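Local coordinates for protein 1-deoxy-D-xylulose 5-phosphate reductoisomerase (Moraxella catarrhalis, PDB 4ZQG) that catalyses the NAD(P)H-dependent rearrangement and reduction of 1-deoxy-D-xylulose 5-phosphate to 2-C-methyl-D-erythritol 4-phosphate, an early step of the MEP pathway to isoprenoids, at residues 6-11 / 34-39; 56-61 / 79-84. One frame throughout, in Å; residues are numbered along the deposited sequence.

Interaction 1. Residues 6-11 / 34-39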
ATOM      1  N   LEU A   6      -1.786  -7.539 -30.720  1.00 83.46           N
ATOM      2  CA  LEU A   6      -0.681  -7.779 -29.732  1.00 80.28           C
ATOM      3  C   LEU A   6       0.134  -6.528 -29.518  1.00 76.38           C
ATOM      4  O   LEU A   6       0.516  -5.869 -30.483  1.00 76.62           O
ATOM      5  CB  LEU A   6       0.258  -8.865 -30.220  1.00 78.58           C
ATOM      6  CG  LEU A   6      -0.417 -10.194 -30.518  1.00 82.62           C
ATOM      7  CD1 LEU A   6       0.636 -11.233 -30.889  1.00 81.68           C
ATOM      8  CD2 LEU A   6      -1.264 -10.657 -29.334  1.00 84.01           C
ATOM      9  N   GLN A   7       0.404  -6.210 -28.258  1.00 71.61           N
ATOM     10  CA  GLN A   7       1.276  -5.097 -27.930  1.00 68.68           C
ATOM     11  C   GLN A   7       2.699  -5.408 -28.401  1.00 64.94           C
ATOM     12  O   GLN A   7       3.325  -6.346 -27.943  1.00 61.47           O
ATOM     13  CB  GLN A   7       1.247  -4.834 -26.431  1.00 69.29           C
ATOM     14  CG  GLN A   7       1.886  -3.530 -25.952  1.00 69.27           C
ATOM     15  CD  GLN A   7       1.762  -3.401 -24.452  1.00 66.59           C
ATOM     16  OE1 GLN A   7       2.632  -2.871 -23.759  1.00 64.53           O
ATOM     17  NE2 GLN A   7       0.673  -3.928 -23.938  1.00 67.79           N
ATOM     18  N   SER A   8       3.181  -4.584 -29.319  1.00 63.16           N
ATOM     19  CA  SER A   8       4.503  -4.680 -29.863  1.00 62.11           C
ATOM     20  C   SER A   8       5.548  -4.163 -28.877  1.00 60.10           C
ATOM     21  O   SER A   8       5.417  -3.066 -28.389  1.00 60.13           O
ATOM     22  CB  SER A   8       4.519  -3.851 -31.123  1.00 63.78           C
ATOM     23  OG  SER A   8       5.789  -3.860 -31.721  1.00 68.02           O
ATOM     24  N   LEU A   9       6.580  -4.955 -28.594  1.00 58.12           N
ATOM     25  CA  LEU A   9       7.648  -4.587 -27.658  1.00 56.70           C
ATOM     26  C   LEU A   9       9.023  -4.408 -28.289  1.00 55.36           C
ATOM     27  O   LEU A   9       9.452  -5.240 -29.047  1.00 53.49           O
ATOM     28  CB  LEU A   9       7.829  -5.704 -26.649  1.00 57.50           C
ATOM     29  CG  LEU A   9       7.108  -5.615 -25.334  1.00 59.33           C
ATOM     30  CD1 LEU A   9       5.674  -5.112 -25.488  1.00 62.09           C
ATOM     31  CD2 LEU A   9       7.147  -6.980 -24.687  1.00 59.05           C
ATOM     32  N   ALA A  10       9.731  -3.348 -27.914  1.00 54.22           N
ATOM     33  CA  ALA A  10      11.165  -3.254 -28.142  1.00 53.07           C
ATOM     34  C   ALA A  10      11.811  -3.350 -26.796  1.00 52.07           C
ATOM     35  O   ALA A  10      11.467  -2.579 -25.912  1.00 51.71           O
ATOM     36  CB  ALA A  10      11.522  -1.932 -28.780  1.00 53.20           C
ATOM     37  N   ILE A  11      12.743  -4.276 -26.631  1.00 51.70           N
ATOM     38  CA  ILE A  11      13.475  -4.411 -25.370  1.00 51.37           C
ATOM     39  C   ILE A  11      14.923  -3.984 -25.539  1.00 51.22           C
ATOM     40  O   ILE A  11      15.756  -4.720 -26.041  1.00 50.08           O
ATOM     41  CB  ILE A  11      13.407  -5.836 -24.832  1.00 51.54           C
ATOM     42  CG1 ILE A  11      11.947  -6.238 -24.650  1.00 52.06           C
ATOM     43  CG2 ILE A  11      14.170  -5.930 -23.531  1.00 50.65           C
ATOM     44  CD1 ILE A  11      11.775  -7.691 -24.312  1.00 52.94           C
ATOM     45  N   ARG A  34       4.102  -9.164 -28.520  1.00 66.56           N
ATOM     46  CA  ARG A  34       4.869  -9.489 -29.713  1.00 66.72           C
ATOM     47  C   ARG A  34       6.235  -8.813 -29.574  1.00 64.49           C
ATOM     48  O   ARG A  34       6.291  -7.612 -29.361  1.00 65.84           O
ATOM     49  CB  ARG A  34       4.137  -8.949 -30.975  1.00 68.26           C
ATOM     50  CG  ARG A  34       4.954  -9.023 -32.262  1.00 70.81           C
ATOM     51  CD  ARG A  34       4.204  -8.610 -33.536  1.00 72.43           C
ATOM     52  NE  ARG A  34       4.272  -7.168 -33.787  1.00 73.07           N
ATOM     53  CZ  ARG A  34       5.338  -6.516 -34.247  1.00 71.78           C
ATOM     54  NH1 ARG A  34       6.479  -7.157 -34.523  1.00 71.42           N
ATOM     55  NH2 ARG A  34       5.259  -5.201 -34.419  1.00 72.68           N
ATOM     56  N   ILE A  35       7.328  -9.552 -29.728  1.00 61.40           N
ATOM     57  CA  ILE A  35       8.654  -8.937 -29.695  1.00 59.04           C
ATOM     58  C   ILE A  35       9.019  -8.353 -31.050  1.00 58.37           C
ATOM     59  O   ILE A  35       9.220  -9.052 -31.982  1.00 59.88           O
ATOM     60  CB  ILE A  35       9.756  -9.927 -29.350  1.00 58.39           C
ATOM     61  CG1 ILE A  35       9.450 -10.711 -28.078  1.00 58.16           C
ATOM     62  CG2 ILE A  35      11.073  -9.197 -29.237  1.00 58.88           C
ATOM     63  CD1 ILE A  35       8.988  -9.896 -26.923  1.00 58.55           C
ATOM     64  N   HIS A  36       9.120  -7.052 -31.158  1.00 57.21           N
ATOM     65  CA  HIS A  36       9.518  -6.445 -32.389  1.00 56.55           C
ATOM     66  C   HIS A  36      11.018  -6.254 -32.422  1.00 55.83           C
ATOM     67  O   HIS A  36      11.599  -6.329 -33.488  1.00 56.67           O
ATOM     68  CB  HIS A  36       8.817  -5.122 -32.519  1.00 57.19           C
ATOM     69  CG  HIS A  36       9.205  -4.352 -33.726  1.00 58.52           C
ATOM     70  ND1 HIS A  36       8.597  -4.534 -34.948  1.00 60.35           N
ATOM     71  CD2 HIS A  36      10.120  -3.369 -33.895  1.00 58.12           C
ATOM     72  CE1 HIS A  36       9.136  -3.705 -35.822  1.00 60.79           C
ATOM     73  NE2 HIS A  36      10.040  -2.969 -35.201  1.00 59.34           N
ATOM     74  N   ALA A  37      11.667  -6.008 -31.283  1.00 53.89           N
ATOM     75  CA  ALA A  37      13.108  -5.797 -31.297  1.00 53.39           C
ATOM     76  C   ALA A  37      13.779  -6.132 -29.997  1.00 52.59           C
ATOM     77  O   ALA A  37      13.160  -6.114 -28.988  1.00 51.52           O
ATOM     78  CB  ALA A  37      13.433  -4.379 -31.681  1.00 53.70           C
ATOM     79  N   LEU A  38      15.063  -6.473 -30.063  1.00 53.36           N
ATOM     80  CA  LEU A  38      15.874  -6.837 -28.896  1.00 52.47           C
ATOM     81  C   LEU A  38      17.247  -6.262 -29.149  1.00 52.40           C
ATOM     82  O   LEU A  38      17.646  -6.219 -30.278  1.00 53.51           O
ATOM     83  CB  LEU A  38      16.014  -8.352 -28.782  1.00 52.61           C
ATOM     84  CG  LEU A  38      14.739  -9.168 -28.691  1.00 52.77           C
ATOM     85  CD1 LEU A  38      15.067 -10.639 -28.810  1.00 53.59           C
ATOM     86  CD2 LEU A  38      14.062  -8.936 -27.364  1.00 52.38           C
ATOM     87  N   THR A  39      17.951  -5.801 -28.130  1.00 52.01           N
ATOM     88  CA  THR A  39      19.261  -5.230 -28.322  1.00 53.14           C
ATOM     89  C   THR A  39      20.213  -5.692 -27.277  1.00 54.27           C
ATOM     90  O   THR A  39      19.813  -5.955 -26.152  1.00 53.82           O
ATOM     91  CB  THR A  39      19.269  -3.701 -28.230  1.00 54.23           C
ATOM     92  OG1 THR A  39      19.418  -3.254 -26.865  1.00 52.71           O
ATOM     93  CG2 THR A  39      18.032  -3.093 -28.914  1.00 54.60           C
TER

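Interaction 2. Residues 56-61 / 79-84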
ATOM      1  N   PRO A  56      12.519 -11.713 -33.887  1.00 58.02           N
ATOM      2  CA  PRO A  56      12.249 -10.293 -33.882  1.00 56.34           C
ATOM      3  C   PRO A  56      12.433  -9.683 -35.253  1.00 56.93           C
ATOM      4  O   PRO A  56      13.238 -10.173 -36.035  1.00 57.16           O
ATOM      5  CB  PRO A  56      13.340  -9.744 -32.985  1.00 55.04           C
ATOM      6  CG  PRO A  56      14.434 -10.682 -33.104  1.00 55.37           C
ATOM      7  CD  PRO A  56      13.757 -12.011 -33.153  1.00 56.57           C
ATOM      8  N   VAL A  57      11.720  -8.600 -35.521  1.00 56.04           N
ATOM      9  CA  VAL A  57      11.888  -7.887 -36.761  1.00 56.15           C
ATOM     10  C   VAL A  57      13.260  -7.237 -36.824  1.00 56.39           C
ATOM     11  O   VAL A  57      13.864  -7.218 -37.854  1.00 57.69           O
ATOM     12  CB  VAL A  57      10.743  -6.877 -36.987  1.00 55.99           C
ATOM     13  CG1 VAL A  57      10.936  -6.117 -38.282  1.00 56.79           C
ATOM     14  CG2 VAL A  57       9.408  -7.604 -36.998  1.00 56.31           C
ATOM     15  N   LYS A  58      13.770  -6.713 -35.722  1.00 57.67           N
ATOM     16  CA  LYS A  58      15.059  -6.012 -35.729  1.00 58.60           C
ATOM     17  C   LYS A  58      15.820  -6.329 -34.484  1.00 56.54           C
ATOM     18  O   LYS A  58      15.233  -6.540 -33.435  1.00 56.87           O
ATOM     19  CB  LYS A  58      14.871  -4.480 -35.756  1.00 60.73           C
ATOM     20  CG  LYS A  58      13.796  -3.956 -36.692  1.00 62.66           C
ATOM     21  CD  LYS A  58      13.942  -2.451 -36.935  1.00 64.42           C
ATOM     22  CE  LYS A  58      12.943  -1.979 -37.991  1.00 66.17           C
ATOM     23  NZ  LYS A  58      12.811  -0.508 -38.015  1.00 66.29           N
ATOM     24  N   ILE A  59      17.132  -6.325 -34.582  1.00 55.98           N
ATOM     25  CA  ILE A  59      17.979  -6.355 -33.396  1.00 55.85           C
ATOM     26  C   ILE A  59      19.139  -5.409 -33.647  1.00 56.30           C
ATOM     27  O   ILE A  59      19.388  -5.030 -34.789  1.00 57.14           O
ATOM     28  CB  ILE A  59      18.509  -7.758 -33.061  1.00 56.05           C
ATOM     29  CG1 ILE A  59      19.464  -8.222 -34.176  1.00 58.87           C
ATOM     30  CG2 ILE A  59      17.350  -8.706 -32.850  1.00 55.18           C
ATOM     31  CD1 ILE A  59      19.832  -9.694 -34.109  1.00 60.04           C
ATOM     32  N   CYS A  60      19.820  -5.012 -32.579  1.00 55.90           N
ATOM     33  CA  CYS A  60      20.873  -4.029 -32.644  1.00 56.34           C
ATOM     34  C   CYS A  60      21.949  -4.485 -31.728  1.00 56.77           C
ATOM     35  O   CYS A  60      21.643  -4.952 -30.633  1.00 58.17           O
ATOM     36  CB  CYS A  60      20.349  -2.670 -32.154  1.00 56.07           C
ATOM     37  SG  CYS A  60      21.573  -1.338 -32.121  1.00 55.68           S
ATOM     38  N   THR A  61      23.202  -4.320 -32.135  1.00 57.05           N
ATOM     39  CA  THR A  61      24.348  -4.645 -31.274  1.00 56.46           C
ATOM     40  C   THR A  61      25.384  -3.549 -31.351  1.00 57.41           C
ATOM     41  O   THR A  61      25.151  -2.506 -31.998  1.00 57.43           O
ATOM     42  CB  THR A  61      24.963  -6.015 -31.635  1.00 56.85           C
ATOM     43  OG1 THR A  61      26.038  -6.329 -30.751  1.00 56.74           O
ATOM     44  CG2 THR A  61      25.474  -6.027 -33.051  1.00 57.91           C
ATOM     45  N   ASP A  79      14.820 -13.811 -40.899  1.00 73.77           N
ATOM     46  CA  ASP A  79      14.523 -12.581 -41.653  1.00 75.53           C
ATOM     47  C   ASP A  79      14.986 -11.307 -40.941  1.00 74.62           C
ATOM     48  O   ASP A  79      14.900 -10.221 -41.509  1.00 78.34           O
ATOM     49  CB  ASP A  79      13.014 -12.444 -41.903  1.00 77.96           C
ATOM     50  CG  ASP A  79      12.447 -13.553 -42.780  1.00 81.50           C
ATOM     51  OD1 ASP A  79      11.240 -13.857 -42.641  1.00 87.04           O
ATOM     52  OD2 ASP A  79      13.187 -14.118 -43.607  1.00 82.42           O
ATOM     53  N   THR A  80      15.481 -11.446 -39.713  1.00 70.75           N
ATOM     54  CA  THR A  80      15.780 -10.341 -38.812  1.00 68.49           C
ATOM     55  C   THR A  80      16.719  -9.264 -39.375  1.00 65.91           C
ATOM     56  O   THR A  80      17.838  -9.564 -39.779  1.00 63.80           O
ATOM     57  CB  THR A  80      16.433 -10.908 -37.520  1.00 70.07           C
ATOM     58  OG1 THR A  80      15.675 -12.035 -37.034  1.00 73.42           O
ATOM     59  CG2 THR A  80      16.496  -9.865 -36.434  1.00 69.07           C
ATOM     60  N   ILE A  81      16.262  -8.004 -39.348  1.00 63.13           N
ATOM     61  CA  ILE A  81      17.118  -6.843 -39.648  1.00 61.17           C
ATOM     62  C   ILE A  81      18.118  -6.570 -38.518  1.00 61.50           C
ATOM     63  O   ILE A  81      17.732  -6.505 -37.341  1.00 62.59           O
ATOM     64  CB  ILE A  81      16.298  -5.561 -39.870  1.00 59.31           C
ATOM     65  CG1 ILE A  81      15.357  -5.695 -41.065  1.00 59.02           C
ATOM     66  CG2 ILE A  81      17.238  -4.375 -40.020  1.00 59.08           C
ATOM     67  CD1 ILE A  81      14.074  -4.910 -40.960  1.00 58.92           C
ATOM     68  N   ILE A  82      19.386  -6.379 -38.861  1.00 61.78           N
ATOM     69  CA  ILE A  82      20.403  -6.122 -37.854  1.00 62.08           C
ATOM     70  C   ILE A  82      20.766  -4.665 -37.950  1.00 63.00           C
ATOM     71  O   ILE A  82      20.792  -4.118 -39.056  1.00 63.92           O
ATOM     72  CB  ILE A  82      21.672  -6.935 -38.068  1.00 62.73           C
ATOM     73  CG1 ILE A  82      21.343  -8.421 -38.053  1.00 64.34           C
ATOM     74  CG2 ILE A  82      22.684  -6.649 -36.982  1.00 62.29           C
ATOM     75  CD1 ILE A  82      20.828  -8.945 -39.376  1.00 65.64           C
ATOM     76  N   LEU A  83      21.029  -4.056 -36.782  1.00 61.19           N
ATOM     77  CA  LEU A  83      21.339  -2.646 -36.647  1.00 59.92           C
ATOM     78  C   LEU A  83      22.549  -2.526 -35.741  1.00 60.08           C
ATOM     79  O   LEU A  83      22.904  -3.478 -35.065  1.00 60.52           O
ATOM     80  CB  LEU A  83      20.152  -1.914 -36.051  1.00 58.60           C
ATOM     81  CG  LEU A  83      18.825  -1.972 -36.792  1.00 59.21           C
ATOM     82  CD1 LEU A  83      17.781  -1.113 -36.088  1.00 59.05           C
ATOM     83  CD2 LEU A  83      18.966  -1.486 -38.226  1.00 60.32           C
ATOM     84  N   SER A  84      23.197  -1.374 -35.704  1.00 61.85           N
ATOM     85  CA  SER A  84      24.282  -1.196 -34.741  1.00 63.34           C
ATOM     86  C   SER A  84      24.341   0.178 -34.137  1.00 62.61           C
ATOM     87  O   SER A  84      23.768   1.098 -34.662  1.00 63.17           O
ATOM     88  CB  SER A  84      25.619  -1.499 -35.400  1.00 64.64           C
ATOM     89  OG  SER A  84      25.957  -0.507 -36.339  1.00 65.55           O
TER

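Interaction 1. Residues 6-11 / 34-39
R34 leans over the start of strand 7-11, its side chain crossing that of L6 at about a right angle. CB of R34 rests on CB of L6 at 4.0 Å and lies near the carbonyl oxygen of Q7. CG is anti to the backbone N (chi1 170°), and a bend at chi3 (87°) turns NE out of the line of the chain. The guanidinium then lies with one face over OG of S8. CZ stands 3.7 Å from OG of S8, and NH2 also touches CB of S8; NH2 is 3.1 Å from OG of S8, but the angle is too poor for a hydrogen bond, and the hydroxyl bonds to O of A97 instead. Both NH1 and NH2 make weak hydrogen bonds to ND1 of H36, in plane at the guanidinium edge, while NE2 of H36 is hydrogen-bonded to OD2 of D95.

Strands 7-11 and 34-39 run parallel as the first beta-alpha-beta unit of the Rossmann-type nucleotide-binding domain, connected through helix 17-26. A beta bulge shifts their register by one between L9 and A10: the carbonyl oxygen of L9 is gripped twice, by N of H36 at 2.8 Å and by N of A37 at 3.2 Å. Past the bulge, N of I11 donates to O of A37 at 3.0 Å.

L9, I11, I35 and L38 share a face packed against helices 17-26 and 44-54. There I11 and L38 lie side by side, CD1 of I11 4.0 Å from CD2 of L38. A10 and A37 meet through their CB atoms on the face covered by I92 of helix 85-93.

Interaction 2. Residues 56-61 / 79-84
T80 meets P56 at two flat groups, the carbonyl and the pyrrolidine ring. OG1 of T80 lies in the carbonyl plane and donates to O of P56 at 3.2 Å, while CG2 of T80 comes almost as close to that oxygen. The pyrrolidine ring touches the same methyl group through CG. At the next carbonyl, N of I81 donates to O of V57 at 2.9 Å. N of I59 is hydrogen-bonded to O of I81 at 2.8 Å. The same oxygen of I81 takes a CA-H...O contact from CA of K58 at 3.2 Å.

Continuing in this unbroken register, N of L83 makes a weak bond to O of I59, and N of T61 donates to O of L83 at 3.1 Å. These parallel strands, 58-61 and 81-84, belong to a beta-alpha-beta unit with helix 66-75 as the connection, at the end of the Rossmann-type sheet, where 81-84 is an edge strand, counted within this chain.

On the face carrying K58, C60, I81 and L83, the extended lysine chain crosses L83 obliquely, CD of K58 lying 4.2 Å from CD1 of L83, before NZ reaches salt bridges with D95 and E91. CB of C60 packs on CB of L83 at 4.0 Å, and I92 of helix 85-93 covers both residues.

On the other face, I59 crosses T80 at about a right angle. A chi1 of 66° puts CG1 of I59 between the backbone N and the carbonyl carbon, where it touches CG2 of T80, and CG2 of I59 lies 3.9 Å from that threonine methyl CG2. Helix 66-75 packs against this face, L69 on I59 and both Y66 and S70 on I82.

From the N terminus, interaction 1 closes first: strand 7-12 leads through helix 17-26 to strand 33-39. Helix 44-54 then carries the chain to strand 58-61, and interaction 2 closes the next loop through helix 66-75. The two are in series, neither nested nor crossed. Strands 33-39 and 58-61 are neighbours in one parallel sheet, so the contacts abut across it, with a probable hydrogen bond from N of K58 to O of H36. Helix 85-93, which follows directly, packs on one face of both contacts, and the loop after it supplies a carboxylate shared by the two.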